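Local atomic coordinates of mycobacterial cidal antitoxin MbcA (Mycobacterium tuberculosis, PDB entry 6FKG), a protein that serves as the antitoxin of a type II toxin-antitoxin pair, neutralizing its cognate toxin MbcT by blocking access to the toxin's active site. Residues C[21-26]-C[39-44]. Numbering follows the deposited sequence.
Sequences LTYEEV and RWTAGQ
Tyr-23, in the first turn of helix 23-30, faces Thr-41, near the C-terminal end of helix 34-41, and theirs is the closest CA pair, 9.8 Å apart. With CG turned away from its own carbonyl carbon (chi1 -73°), the tyrosine ring reaches over to helix 34-41, touching Val-37 and Ala-38 as well, and brings Tyr-23 OH to 3.2 Å from Thr-41 OG1. Thr-41 OG1 sits obliquely to the ring, 3.7 Å from Tyr-23 CZ. It is already engaged by its own helix, hydrogen-bonded chiefly to Val-37 O, and also to Ala-38 O; chi1 of 52° aims it back at them. The contact joins the start of one helix to the end of another, and both ends are capped. A capping box closes the first: Glu-25 N donates to Thr-22 OG1 (3.0 Å), and Thr-22 N returns a nearly straight bond of 2.9 Å to Glu-25 OE1, from above the carboxylate plane. At the other, Gly-43 takes positive phi in a Schellman motif, with Gly-43 N bonded to Trp-40 O and Gln-44 N to Arg-39 O. Arg-39 NH1 makes a salt bridge with Glu-111 of the toxin MbcT.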
ATOM      1  N   LEU C  21      11.608 -34.919   7.201  1.00 37.24           N
ATOM      2  CA  LEU C  21      12.343 -33.692   6.935  1.00 41.86           C
ATOM      3  C   LEU C  21      13.591 -33.596   7.802  1.00 46.01           C
ATOM      4  O   LEU C  21      13.616 -34.068   8.939  1.00 41.23           O
ATOM      5  CB  LEU C  21      11.461 -32.470   7.176  1.00 40.49           C
ATOM      6  CG  LEU C  21      10.183 -32.418   6.331  1.00 41.37           C
ATOM      7  CD1 LEU C  21       9.491 -31.073   6.524  1.00 43.89           C
ATOM      8  CD2 LEU C  21      10.462 -32.688   4.859  1.00 38.31           C
ATOM      9  N   THR C  22      14.633 -32.993   7.253  1.00 38.95           N
ATOM     10  CA  THR C  22      15.815 -32.678   8.044  1.00 46.01           C
ATOM     11  C   THR C  22      15.585 -31.345   8.734  1.00 46.93           C
ATOM     12  O   THR C  22      14.762 -30.557   8.279  1.00 41.60           O
ATOM     13  CB  THR C  22      17.070 -32.575   7.184  1.00 42.38           C
ATOM     14  OG1 THR C  22      16.973 -31.406   6.363  1.00 41.15           O
ATOM     15  CG2 THR C  22      17.209 -33.809   6.294  1.00 47.04           C
ATOM     16  N   TYR C  23      16.313 -31.080   9.814  1.00 40.71           N
ATOM     17  CA  TYR C  23      16.169 -29.791  10.495  1.00 40.43           C
ATOM     18  C   TYR C  23      16.668 -28.644   9.607  1.00 43.06           C
ATOM     19  O   TYR C  23      16.250 -27.504   9.768  1.00 39.78           O
ATOM     20  CB  TYR C  23      16.907 -29.807  11.837  1.00 44.50           C
ATOM     21  CG  TYR C  23      16.195 -30.635  12.889  1.00 48.76           C
ATOM     22  CD1 TYR C  23      14.809 -30.621  12.977  1.00 58.22           C
ATOM     23  CD2 TYR C  23      16.897 -31.447  13.767  1.00 57.11           C
ATOM     24  CE1 TYR C  23      14.142 -31.367  13.924  1.00 56.14           C
ATOM     25  CE2 TYR C  23      16.235 -32.204  14.724  1.00 59.66           C
ATOM     26  CZ  TYR C  23      14.854 -32.153  14.796  1.00 57.00           C
ATOM     27  OH  TYR C  23      14.169 -32.895  15.731  1.00 58.23           O
ATOM     28  N   GLU C  24      17.561 -28.939   8.663  1.00 42.81           N
ATOM     29  CA  GLU C  24      17.969 -27.909   7.715  1.00 41.58           C
ATOM     30  C   GLU C  24      16.814 -27.551   6.797  1.00 39.55           C
ATOM     31  O   GLU C  24      16.594 -26.370   6.509  1.00 40.27           O
ATOM     32  CB  GLU C  24      19.172 -28.342   6.883  1.00 45.02           C
ATOM     33  CG  GLU C  24      20.461 -28.456   7.680  1.00 51.78           C
ATOM     34  CD  GLU C  24      20.430 -29.658   8.602  1.00 50.39           C
ATOM     35  OE1 GLU C  24      19.747 -30.637   8.237  1.00 51.27           O
ATOM     36  OE2 GLU C  24      21.037 -29.614   9.690  1.00 53.43           O
ATOM     37  N   GLU C  25      16.075 -28.559   6.336  1.00 38.65           N
ATOM     38  CA  GLU C  25      14.905 -28.305   5.490  1.00 39.46           C
ATOM     39  C   GLU C  25      13.852 -27.538   6.259  1.00 39.55           C
ATOM     40  O   GLU C  25      13.283 -26.579   5.751  1.00 37.32           O
ATOM     41  CB  GLU C  25      14.299 -29.605   4.962  1.00 36.79           C
ATOM     42  CG  GLU C  25      15.083 -30.199   3.801  1.00 38.44           C
ATOM     43  CD  GLU C  25      14.788 -31.679   3.602  1.00 44.58           C
ATOM     44  OE1 GLU C  25      14.198 -32.301   4.515  1.00 43.42           O
ATOM     45  OE2 GLU C  25      15.147 -32.214   2.534  1.00 44.75           O
ATOM     46  N   VAL C  26      13.591 -27.968   7.486  1.00 35.75           N
ATOM     47  CA  VAL C  26      12.602 -27.275   8.306  1.00 34.45           C
ATOM     48  C   VAL C  26      13.051 -25.850   8.577  1.00 35.04           C
ATOM     49  O   VAL C  26      12.267 -24.922   8.443  1.00 37.56           O
ATOM     50  CB  VAL C  26      12.345 -27.984   9.638  1.00 34.86           C
ATOM     51  CG1 VAL C  26      11.295 -27.211  10.435  1.00 39.45           C
ATOM     52  CG2 VAL C  26      11.860 -29.415   9.385  1.00 34.53           C
ATOM     53  N   ARG C  39      16.009 -27.833  18.915  1.00 40.48           N
ATOM     54  CA  ARG C  39      15.736 -27.476  20.307  1.00 40.44           C
ATOM     55  C   ARG C  39      14.246 -27.223  20.554  1.00 45.50           C
ATOM     56  O   ARG C  39      13.696 -27.693  21.553  1.00 43.27           O
ATOM     57  CB  ARG C  39      16.543 -26.244  20.723  1.00 38.55           C
ATOM     58  CG  ARG C  39      18.024 -26.544  20.954  1.00 46.92           C
ATOM     59  CD  ARG C  39      18.795 -25.317  21.471  1.00 50.52           C
ATOM     60  NE  ARG C  39      18.216 -24.747  22.686  1.00 44.34           N
ATOM     61  CZ  ARG C  39      18.442 -25.197  23.919  1.00 46.07           C
ATOM     62  NH1 ARG C  39      19.235 -26.244  24.122  1.00 52.38           N
ATOM     63  NH2 ARG C  39      17.862 -24.607  24.955  1.00 47.53           N
ATOM     64  N   TRP C  40      13.610 -26.476  19.653  1.00 39.17           N
ATOM     65  CA  TRP C  40      12.188 -26.184  19.773  1.00 38.34           C
ATOM     66  C   TRP C  40      11.381 -27.477  19.803  1.00 42.67           C
ATOM     67  O   TRP C  40      10.529 -27.662  20.671  1.00 42.41           O
ATOM     68  CB  TRP C  40      11.711 -25.289  18.623  1.00 35.42           C
ATOM     69  CG  TRP C  40      10.329 -24.740  18.833  1.00 41.36           C
ATOM     70  CD1 TRP C  40       9.999 -23.526  19.367  1.00 43.47           C
ATOM     71  CD2 TRP C  40       9.093 -25.395  18.527  1.00 41.45           C
ATOM     72  NE1 TRP C  40       8.630 -23.383  19.399  1.00 48.60           N
ATOM     73  CE2 TRP C  40       8.053 -24.518  18.894  1.00 45.51           C
ATOM     74  CE3 TRP C  40       8.767 -26.637  17.975  1.00 45.81           C
ATOM     75  CZ2 TRP C  40       6.704 -24.845  18.725  1.00 46.99           C
ATOM     76  CZ3 TRP C  40       7.428 -26.957  17.803  1.00 52.68           C
ATOM     77  CH2 TRP C  40       6.416 -26.066  18.181  1.00 43.61           C
ATOM     78  N   THR C  41      11.662 -28.382  18.865  1.00 40.47           N
ATOM     79  CA  THR C  41      10.919 -29.634  18.790  1.00 41.41           C
ATOM     80  C   THR C  41      11.247 -30.562  19.960  1.00 41.78           C
ATOM     81  O   THR C  41      10.508 -31.505  20.234  1.00 42.46           O
ATOM     82  CB  THR C  41      11.187 -30.376  17.468  1.00 46.35           C
ATOM     83  OG1 THR C  41      12.600 -30.513  17.270  1.00 46.00           O
ATOM     84  CG2 THR C  41      10.578 -29.623  16.305  1.00 44.32           C
ATOM     85  N   ALA C  42      12.360 -30.297  20.644  1.00 41.51           N
ATOM     86  CA  ALA C  42      12.731 -31.068  21.822  1.00 45.05           C
ATOM     87  C   ALA C  42      12.166 -30.404  23.077  1.00 46.54           C
ATOM     88  O   ALA C  42      12.426 -30.847  24.195  1.00 47.29           O
ATOM     89  CB  ALA C  42      14.257 -31.211  21.921  1.00 47.82           C
ATOM     90  N   GLY C  43      11.389 -29.344  22.878  1.00 46.64           N
ATOM     91  CA  GLY C  43      10.752 -28.641  23.978  1.00 42.82           C
ATOM     92  C   GLY C  43      11.697 -27.788  24.802  1.00 47.18           C
ATOM     93  O   GLY C  43      11.359 -27.375  25.913  1.00 50.40           O
ATOM     94  N   GLN C  44      12.882 -27.515  24.261  1.00 44.52           N
ATOM     95  CA  GLN C  44      13.868 -26.681  24.942  1.00 46.61           C
ATOM     96  C   GLN C  44      13.704 -25.207  24.590  1.00 50.05           C
ATOM     97  O   GLN C  44      13.123 -24.862  23.554  1.00 46.50           O
ATOM     98  CB  GLN C  44      15.284 -27.138  24.590  1.00 47.09           C
ATOM     99  CG  GLN C  44      15.537 -28.609  24.840  1.00 53.54           C
ATOM    100  CD  GLN C  44      16.821 -29.077  24.195  1.00 62.46           C
ATOM    101  OE1 GLN C  44      17.012 -28.926  22.989  1.00 62.33           O
ATOM    102  NE2 GLN C  44      17.720 -29.627  24.998  1.00 70.51           N
TER